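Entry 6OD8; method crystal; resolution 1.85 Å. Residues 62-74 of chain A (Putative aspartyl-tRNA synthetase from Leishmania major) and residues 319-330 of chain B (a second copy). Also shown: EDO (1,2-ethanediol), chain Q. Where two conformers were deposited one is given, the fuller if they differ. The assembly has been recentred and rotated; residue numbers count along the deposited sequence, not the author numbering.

Chain A 62-74: MVQSTTYKSRTHI
Chain B, residues 319-330: RIDEHYYEVLDV

This is a polar contact between two copies of the protein, in which an irregular loop of chain A folds around the carboxylate of Glu322(B) and the segment that leads into a chain B helix. No regular helix or strand occurs in 62-74, and 724 Å² of surface is buried between the two stretches, both sides summed. Register is set by Ser65(A) and His323(B), whose CA atoms lie 3.8 Å apart, and by His73(A) and Asp321(B), at 7.3 Å.

Glu322(B) (phi/psi -134/-36; chi1 m, chi2 t, chi3 44°) starts sideways, but its end comes nearer the loop. Glu322(B) OE1 accepts from Thr67(A) OG1 (2.6 Å), Ser70(A) OG (2.6 Å) and Ser70(A) N (3.1 Å, 159°); Glu322(B) OE2 accepts from Arg71(A) N (3.2 Å) and His73(A) NE2 (2.8 Å, 163°). Two hydroxyls, two backbone amides and an imidazole thus converge on one buried carboxylate, supplying the polar partners its charge needs. Thr67(A) and Ser70(A) are both p, and Lys69(A), at 54/38, turns the backbone between them. The His73(A) ring (chi1 -37°, chi2 -101°) meets OE2 at its edge, while Asp321(B) CB lies over one face, 3.7 Å from the His73(A) centroid.

Ser65(A), at 59/47 with chi1 m, accepts from Tyr324(B) N through OG (2.9 Å, 150°). Ser65(A) CB sits 3.6 Å from the centroid of the His323(B) ring, 6° off the normal. That ring (chi1 t, chi2 -70°) also caps the turn: His323(B) ND1 accepts from Tyr325(B) N at 3.0 Å. Glu326(B) braces the same turn, OE1 accepting from Asp321(B) N (2.7 Å) and OE2 from Glu322(B) N (2.8 Å).

Tyr68(A) (chi1 t, chi2 70°) reaches the helix, its OH donating to Asp329(B) OD2 in a very short bond of 2.5 Å. The Tyr325(B) edge points toward its face, with planes at 79°. Water 2 accepts from Lys69(A) N (2.8 Å) and donates to Glu326(B) OE2 (2.7 Å), bridging the chains.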

ATOM      1  N   MET A  62      18.402   9.449 -29.787  1.00 28.50           N
ATOM      2  CA  MET A  62      17.955   9.016 -28.466  1.00 27.89           C
ATOM      3  C   MET A  62      17.002  10.044 -27.868  1.00 27.52           C
ATOM      4  O   MET A  62      17.219  11.253 -27.967  1.00 30.00           O
ATOM      5  CB  MET A  62      19.156   8.825 -27.540  1.00 25.03           C
ATOM      6  CG  MET A  62      18.806   8.204 -26.179  1.00 31.39           C
ATOM      7  SD  MET A  62      20.256   8.152 -25.119  1.00 29.85           S
ATOM      8  CE  MET A  62      20.807   9.860 -25.110  1.00 33.27           C
ATOM      9  N   VAL A  63      15.934   9.557 -27.245  1.00 19.44           N
ATOM     10  CA  VAL A  63      14.982  10.442 -26.588  1.00 25.39           C
ATOM     11  C   VAL A  63      15.680  11.070 -25.391  1.00 28.08           C
ATOM     12  O   VAL A  63      16.132  10.366 -24.484  1.00 22.91           O
ATOM     13  CB  VAL A  63      13.724   9.669 -26.173  1.00 24.15           C
ATOM     14  CG1 VAL A  63      12.809  10.531 -25.303  1.00 16.91           C
ATOM     15  CG2 VAL A  63      12.994   9.146 -27.416  1.00 21.02           C
ATOM     16  N   GLN A  64      15.787  12.407 -25.388  1.00 23.71           N
ATOM     17  CA  GLN A  64      16.606  13.070 -24.376  1.00 21.74           C
ATOM     18  C   GLN A  64      16.011  14.412 -23.942  1.00 20.32           C
ATOM     19  O   GLN A  64      16.757  15.321 -23.569  1.00 21.94           O
ATOM     20  CB  GLN A  64      18.046  13.246 -24.899  1.00 28.71           C
ATOM     21  CG  GLN A  64      19.129  13.385 -23.820  1.00 28.94           C
ATOM     22  CD  GLN A  64      20.554  13.474 -24.367  1.00 26.07           C
ATOM     23  OE1 GLN A  64      20.802  13.284 -25.567  1.00 24.33           O
ATOM     24  NE2 GLN A  64      21.502  13.737 -23.480  1.00 23.57           N
ATOM     25  N   SER A  65      14.676  14.549 -23.958  1.00 19.84           N
ATOM     26  CA  SER A  65      14.000  15.746 -23.435  1.00 21.90           C
ATOM     27  C   SER A  65      14.465  17.013 -24.159  1.00 21.82           C
ATOM     28  O   SER A  65      14.786  18.035 -23.542  1.00 24.44           O
ATOM     29  CB  SER A  65      14.198  15.886 -21.926  1.00 20.56           C
ATOM     30  OG  SER A  65      13.671  14.748 -21.274  1.00 19.46           O
ATOM     31  N   THR A  66      14.494  16.934 -25.486  1.00 25.99           N
ATOM     32  CA  THR A  66      14.775  18.099 -26.321  1.00 28.06           C
ATOM     33  C   THR A  66      13.513  18.697 -26.933  1.00 29.51           C
ATOM     34  O   THR A  66      13.571  19.811 -27.467  1.00 28.35           O
ATOM     35  CB  THR A  66      15.770  17.722 -27.431  1.00 25.90           C
ATOM     36  OG1 THR A  66      15.186  16.734 -28.280  1.00 27.40           O
ATOM     37  CG2 THR A  66      17.047  17.156 -26.840  1.00 27.28           C
ATOM     38  N   THR A  67      12.391  17.974 -26.907  1.00 25.35           N
ATOM     39  CA  THR A  67      11.108  18.478 -27.374  1.00 27.76           C
ATOM     40  C   THR A  67      10.051  18.129 -26.337  1.00 25.51           C
ATOM     41  O   THR A  67      10.198  17.165 -25.596  1.00 25.37           O
ATOM     42  CB  THR A  67      10.711  17.869 -28.729  1.00 31.30           C
ATOM     43  OG1 THR A  67      10.606  16.449 -28.591  1.00 25.23           O
ATOM     44  CG2 THR A  67      11.747  18.202 -29.812  1.00 32.70           C
ATOM     45  N   TYR A  68       8.968  18.897 -26.302  1.00 23.48           N
ATOM     46  CA  TYR A  68       7.870  18.615 -25.379  1.00 22.66           C
ATOM     47  C   TYR A  68       6.557  18.747 -26.134  1.00 27.57           C
ATOM     48  O   TYR A  68       6.287  19.800 -26.722  1.00 27.34           O
ATOM     49  CB  TYR A  68       7.933  19.560 -24.173  1.00 23.43           C
ATOM     50  CG  TYR A  68       6.756  19.551 -23.213  1.00 23.51           C
ATOM     51  CD1 TYR A  68       6.503  18.460 -22.376  1.00 23.22           C
ATOM     52  CD2 TYR A  68       5.922  20.662 -23.114  1.00 27.40           C
ATOM     53  CE1 TYR A  68       5.429  18.497 -21.476  1.00 23.19           C
ATOM     54  CE2 TYR A  68       4.863  20.703 -22.228  1.00 28.76           C
ATOM     55  CZ  TYR A  68       4.628  19.630 -21.404  1.00 24.79           C
ATOM     56  OH  TYR A  68       3.548  19.713 -20.547  1.00 29.77           O
ATOM     57  N   LYS A  69       5.752  17.676 -26.125  1.00 24.55           N
ATOM     58  CA  LYS A  69       4.440  17.674 -26.782  1.00 29.89           C
ATOM     59  C   LYS A  69       4.551  18.097 -28.250  1.00 24.60           C
ATOM     60  O   LYS A  69       3.701  18.812 -28.788  1.00 29.56           O
ATOM     61  CB  LYS A  69       3.445  18.563 -26.025  1.00 29.52           C
ATOM     62  CG  LYS A  69       3.055  17.972 -24.656  1.00 25.77           C
ATOM     63  CD  LYS A  69       1.943  18.777 -23.960  1.00 35.45           C
ATOM     64  CE  LYS A  69       1.456  18.016 -22.689  1.00 37.88           C
ATOM     65  NZ  LYS A  69       0.319  18.656 -21.940  1.00 36.95           N
ATOM     66  N   SER A  70       5.619  17.666 -28.906  1.00 28.93           N
ATOM     67  CA  SER A  70       5.799  18.087 -30.288  1.00 29.87           C
ATOM     68  C   SER A  70       5.111  17.158 -31.277  1.00 30.56           C
ATOM     69  O   SER A  70       4.871  17.566 -32.418  1.00 33.49           O
ATOM     70  CB  SER A  70       7.287  18.201 -30.624  1.00 25.06           C
ATOM     71  OG  SER A  70       7.897  16.930 -30.609  1.00 32.41           O
ATOM     72  N   ARG A  71       4.771  15.934 -30.866  1.00 27.04           N
ATOM     73  CA  ARG A  71       4.084  14.968 -31.711  1.00 28.33           C
ATOM     74  C   ARG A  71       3.033  14.242 -30.885  1.00 29.15           C
ATOM     75  O   ARG A  71       3.159  14.120 -29.666  1.00 31.67           O
ATOM     76  CB  ARG A  71       5.055  13.926 -32.308  1.00 33.11           C
ATOM     77  CG  ARG A  71       6.384  14.503 -32.783  1.00 48.33           C
ATOM     78  CD  ARG A  71       7.176  13.491 -33.586  1.00 59.58           C
ATOM     79  NE  ARG A  71       6.566  13.260 -34.893  1.00 66.49           N
ATOM     80  CZ  ARG A  71       6.910  12.279 -35.719  1.00 60.53           C
ATOM     81  NH1 ARG A  71       6.289  12.152 -36.884  1.00 55.65           N
ATOM     82  NH2 ARG A  71       7.865  11.422 -35.373  1.00 56.99           N
ATOM     83  N   THR A  72       2.017  13.724 -31.559  1.00 29.53           N
ATOM     84  CA  THR A  72       0.972  12.940 -30.906  1.00 37.51           C
ATOM     85  C   THR A  72       1.278  11.462 -31.121  1.00 37.07           C
ATOM     86  O   THR A  72       1.209  10.965 -32.251  1.00 39.85           O
ATOM     87  CB  THR A  72      -0.412  13.300 -31.446  1.00 43.37           C
ATOM     88  OG1 THR A  72      -0.702  14.675 -31.164  1.00 50.95           O
ATOM     89  CG2 THR A  72      -1.473  12.425 -30.806  1.00 42.27           C
ATOM     90  N   HIS A  73       1.621  10.766 -30.036  1.00 32.23           N
ATOM     91  CA  HIS A  73       1.924   9.345 -30.074  0.53 35.02           C
ATOM     92  C   HIS A  73       0.663   8.555 -29.720  1.00 38.07           C
ATOM     93  O   HIS A  73       0.148   8.678 -28.604  1.00 40.34           O
ATOM     94  CB  HIS A  73       3.077   9.066 -29.106  0.53 31.85           C
ATOM     95  CG  HIS A  73       4.102  10.165 -29.074  0.53 28.04           C
ATOM     96  ND1 HIS A  73       5.306  10.079 -29.740  0.53 28.95           N
ATOM     97  CD2 HIS A  73       4.091  11.382 -28.481  0.53 27.25           C
ATOM     98  CE1 HIS A  73       5.995  11.191 -29.551  0.53 25.10           C
ATOM     99  NE2 HIS A  73       5.277  12.001 -28.797  0.53 24.92           N
ATOM    100  N   ILE A  74       0.166   7.754 -30.663  1.00 30.87           N
ATOM    101  CA  ILE A  74      -1.041   6.952 -30.463  1.00 27.97           C
ATOM    102  C   ILE A  74      -0.627   5.605 -29.872  1.00 28.57           C
ATOM    103  O   ILE A  74       0.176   4.895 -30.495  1.00 29.46           O
ATOM    104  CB  ILE A  74      -1.808   6.742 -31.776  1.00 30.14           C
ATOM    105  CG1 ILE A  74      -2.091   8.074 -32.489  1.00 32.16           C
ATOM    106  CG2 ILE A  74      -3.083   5.922 -31.540  1.00 35.03           C
ATOM    107  CD1 ILE A  74      -2.975   9.011 -31.713  1.00 39.58           C
TER
ATOM    108  N   ARG B 319       6.743   5.494 -18.501  1.00 13.02           N
ATOM    109  CA  ARG B 319       7.266   5.822 -19.824  1.00 11.77           C
ATOM    110  C   ARG B 319       7.150   7.309 -20.052  1.00 14.16           C
ATOM    111  O   ARG B 319       6.218   7.955 -19.567  1.00 15.94           O
ATOM    112  CB  ARG B 319       6.476   5.151 -20.955  1.00 17.15           C
ATOM    113  CG  ARG B 319       6.592   3.690 -21.060  1.00 21.77           C
ATOM    114  CD  ARG B 319       5.705   3.227 -22.189  1.00 18.80           C
ATOM    115  NE  ARG B 319       5.527   1.807 -22.091  1.00 19.49           N
ATOM    116  CZ  ARG B 319       4.666   1.120 -22.824  1.00 18.42           C
ATOM    117  NH1 ARG B 319       3.901   1.761 -23.709  1.00 23.39           N
ATOM    118  NH2 ARG B 319       4.546  -0.185 -22.641  1.00 21.35           N
ATOM    119  N   ILE B 320       8.072   7.842 -20.852  1.00 16.29           N
ATOM    120  CA  ILE B 320       7.903   9.173 -21.419  1.00 19.74           C
ATOM    121  C   ILE B 320       7.973   9.074 -22.938  1.00 16.60           C
ATOM    122  O   ILE B 320       8.710   8.243 -23.488  1.00 16.21           O
ATOM    123  CB  ILE B 320       8.926  10.206 -20.891  1.00 22.09           C
ATOM    124  CG1 ILE B 320      10.348   9.837 -21.264  1.00 21.93           C
ATOM    125  CG2 ILE B 320       8.831  10.386 -19.365  1.00 19.84           C
ATOM    126  CD1 ILE B 320      11.282  10.995 -21.072  1.00 21.80           C
ATOM    127  N   ASP B 321       7.171   9.922 -23.610  1.00 16.30           N
ATOM    128  CA  ASP B 321       7.195  10.038 -25.066  1.00 18.11           C
ATOM    129  C   ASP B 321       8.409  10.825 -25.518  1.00 19.78           C
ATOM    130  O   ASP B 321       9.152  10.380 -26.400  1.00 20.35           O
ATOM    131  CB  ASP B 321       5.945  10.746 -25.597  1.00 26.22           C
ATOM    132  CG  ASP B 321       4.677   9.951 -25.403  1.00 37.54           C
ATOM    133  OD1 ASP B 321       4.741   8.710 -25.433  1.00 36.27           O
ATOM    134  OD2 ASP B 321       3.609  10.585 -25.240  1.00 39.65           O
ATOM    135  N   GLU B 322       8.616  12.027 -24.916  1.00 15.83           N
ATOM    136  CA  GLU B 322       9.619  13.001 -25.364  1.00 14.64           C
ATOM    137  C   GLU B 322      10.471  13.598 -24.260  1.00 17.54           C
ATOM    138  O   GLU B 322      11.648  13.877 -24.509  1.00 18.03           O
ATOM    139  CB  GLU B 322       8.952  14.169 -26.109  1.00 14.50           C
ATOM    140  CG  GLU B 322       8.223  13.715 -27.353  1.00 21.63           C
ATOM    141  CD  GLU B 322       7.477  14.833 -28.034  1.00 29.61           C
ATOM    142  OE1 GLU B 322       8.049  15.934 -28.173  1.00 25.88           O
ATOM    143  OE2 GLU B 322       6.321  14.591 -28.447  1.00 28.64           O
ATOM    144  N   HIS B 323       9.911  13.848 -23.073  1.00 19.93           N
ATOM    145  CA  HIS B 323      10.511  14.824 -22.161  1.00 15.60           C
ATOM    146  C   HIS B 323      10.177  14.481 -20.712  1.00 12.92           C
ATOM    147  O   HIS B 323       9.035  14.143 -20.404  1.00 17.03           O
ATOM    148  CB  HIS B 323       9.972  16.231 -22.494  1.00 20.73           C
ATOM    149  CG  HIS B 323      10.869  17.369 -22.102  1.00 20.91           C
ATOM    150  ND1 HIS B 323      11.103  17.717 -20.789  1.00 18.12           N
ATOM    151  CD2 HIS B 323      11.531  18.282 -22.855  1.00 24.53           C
ATOM    152  CE1 HIS B 323      11.909  18.761 -20.745  1.00 20.19           C
ATOM    153  NE2 HIS B 323      12.169  19.140 -21.989  1.00 23.27           N
ATOM    154  N   TYR B 324      11.136  14.681 -19.805  1.00 12.90           N
ATOM    155  CA  TYR B 324      10.831  14.476 -18.388  1.00 15.64           C
ATOM    156  C   TYR B 324       9.789  15.463 -17.848  1.00 19.37           C
ATOM    157  O   TYR B 324       9.232  15.214 -16.767  1.00 14.85           O
ATOM    158  CB  TYR B 324      12.113  14.557 -17.530  1.00 15.89           C
ATOM    159  CG  TYR B 324      12.697  15.952 -17.337  1.00 19.56           C
ATOM    160  CD1 TYR B 324      12.473  16.666 -16.158  1.00 21.72           C
ATOM    161  CD2 TYR B 324      13.472  16.561 -18.339  1.00 16.38           C
ATOM    162  CE1 TYR B 324      13.008  17.923 -15.969  1.00 18.66           C
ATOM    163  CE2 TYR B 324      14.025  17.810 -18.159  1.00 23.85           C
ATOM    164  CZ  TYR B 324      13.794  18.493 -16.981  1.00 24.62           C
ATOM    165  OH  TYR B 324      14.349  19.737 -16.843  1.00 20.91           O
ATOM    166  N   TYR B 325       9.501  16.577 -18.549  1.00 17.32           N
ATOM    167  CA  TYR B 325       8.369  17.391 -18.097  1.00 17.21           C
ATOM    168  C   TYR B 325       7.073  16.596 -18.059  1.00 12.21           C
ATOM    169  O   TYR B 325       6.151  16.981 -17.337  1.00 14.46           O
ATOM    170  CB  TYR B 325       8.144  18.641 -18.972  1.00 14.34           C
ATOM    171  CG  TYR B 325       9.214  19.705 -18.795  1.00 19.19           C
ATOM    172  CD1 TYR B 325       9.352  20.735 -19.718  1.00 21.60           C
ATOM    173  CD2 TYR B 325      10.075  19.690 -17.699  1.00 16.88           C
ATOM    174  CE1 TYR B 325      10.331  21.690 -19.573  1.00 26.60           C
ATOM    175  CE2 TYR B 325      11.049  20.643 -17.546  1.00 21.92           C
ATOM    176  CZ  TYR B 325      11.167  21.640 -18.493  1.00 25.25           C
ATOM    177  OH  TYR B 325      12.138  22.591 -18.357  1.00 26.09           O
ATOM    178  N   GLU B 326       6.974  15.496 -18.818  1.00 12.88           N
ATOM    179  CA  GLU B 326       5.811  14.621 -18.693  1.00 14.31           C
ATOM    180  C   GLU B 326       5.738  14.020 -17.299  1.00 13.14           C
ATOM    181  O   GLU B 326       4.645  13.842 -16.751  1.00 14.82           O
ATOM    182  CB  GLU B 326       5.866  13.512 -19.740  1.00 14.57           C
ATOM    183  CG  GLU B 326       5.717  13.995 -21.194  1.00 15.38           C
ATOM    184  CD  GLU B 326       6.201  12.954 -22.214  1.00 15.62           C
ATOM    185  OE1 GLU B 326       5.907  11.757 -22.029  1.00 16.20           O
ATOM    186  OE2 GLU B 326       6.878  13.312 -23.203  1.00 15.09           O
ATOM    187  N   VAL B 327       6.897  13.730 -16.704  1.00 15.15           N
ATOM    188  CA  VAL B 327       6.947  13.236 -15.323  1.00 12.82           C
ATOM    189  C   VAL B 327       6.613  14.359 -14.354  1.00 13.43           C
ATOM    190  O   VAL B 327       5.828  14.189 -13.412  1.00 16.45           O
ATOM    191  CB  VAL B 327       8.341  12.656 -15.031  1.00 16.74           C
ATOM    192  CG1 VAL B 327       8.512  12.304 -13.532  1.00 19.81           C
ATOM    193  CG2 VAL B 327       8.616  11.445 -15.916  1.00 15.36           C
ATOM    194  N   LEU B 328       7.238  15.522 -14.557  1.00 14.75           N
ATOM    195  CA  LEU B 328       6.976  16.673 -13.703  1.00 14.43           C
ATOM    196  C   LEU B 328       5.504  17.075 -13.755  1.00 14.34           C
ATOM    197  O   LEU B 328       4.928  17.435 -12.727  1.00 14.12           O
ATOM    198  CB  LEU B 328       7.884  17.832 -14.127  1.00 15.98           C
ATOM    199  CG  LEU B 328       7.709  19.194 -13.445  1.00 16.29           C
ATOM    200  CD1 LEU B 328       7.894  19.056 -11.922  1.00 14.86           C
ATOM    201  CD2 LEU B 328       8.717  20.182 -14.019  1.00 15.80           C
ATOM    202  N   ASP B 329       4.880  17.044 -14.948  1.00 14.25           N
ATOM    203  CA  ASP B 329       3.445  17.326 -15.041  1.00 14.23           C
ATOM    204  C   ASP B 329       2.641  16.409 -14.121  1.00 19.59           C
ATOM    205  O   ASP B 329       1.721  16.859 -13.427  1.00 18.39           O
ATOM    206  CB  ASP B 329       2.937  17.167 -16.483  1.00 11.81           C
ATOM    207  CG  ASP B 329       3.496  18.239 -17.444  1.00 23.70           C
ATOM    208  OD1 ASP B 329       4.119  19.211 -16.967  1.00 21.30           O
ATOM    209  OD2 ASP B 329       3.331  18.076 -18.683  1.00 21.75           O
ATOM    210  N   VAL B 330       2.930  15.108 -14.155  1.00 12.61           N
ATOM    211  CA  VAL B 330       2.230  14.164 -13.280  1.00 13.29           C
ATOM    212  C   VAL B 330       2.490  14.496 -11.819  1.00 12.83           C
ATOM    213  O   VAL B 330       1.559  14.561 -11.004  1.00 14.92           O
ATOM    214  CB  VAL B 330       2.659  12.722 -13.606  1.00 13.49           C
ATOM    215  CG1 VAL B 330       2.244  11.788 -12.508  1.00 16.98           C
ATOM    216  CG2 VAL B 330       2.064  12.281 -14.937  1.00 16.16           C
TER
HETATM  217  C1  EDO Q 605       0.654  21.112 -13.133  1.00 33.04           C
HETATM  218  O1  EDO Q 605      -0.778  20.898 -13.052  1.00 39.94           O
HETATM  219  C2  EDO Q 605       1.235  20.377 -14.340  1.00 33.34           C
HETATM  220  O2  EDO Q 605       0.297  19.387 -14.807  1.00 41.61           O
HETATM  221  O   HOH W   1      12.722  14.843 -26.657  1.00 26.86           O
HETATM  222  O   HOH W   2       5.737  15.270 -24.620  1.00 22.89           O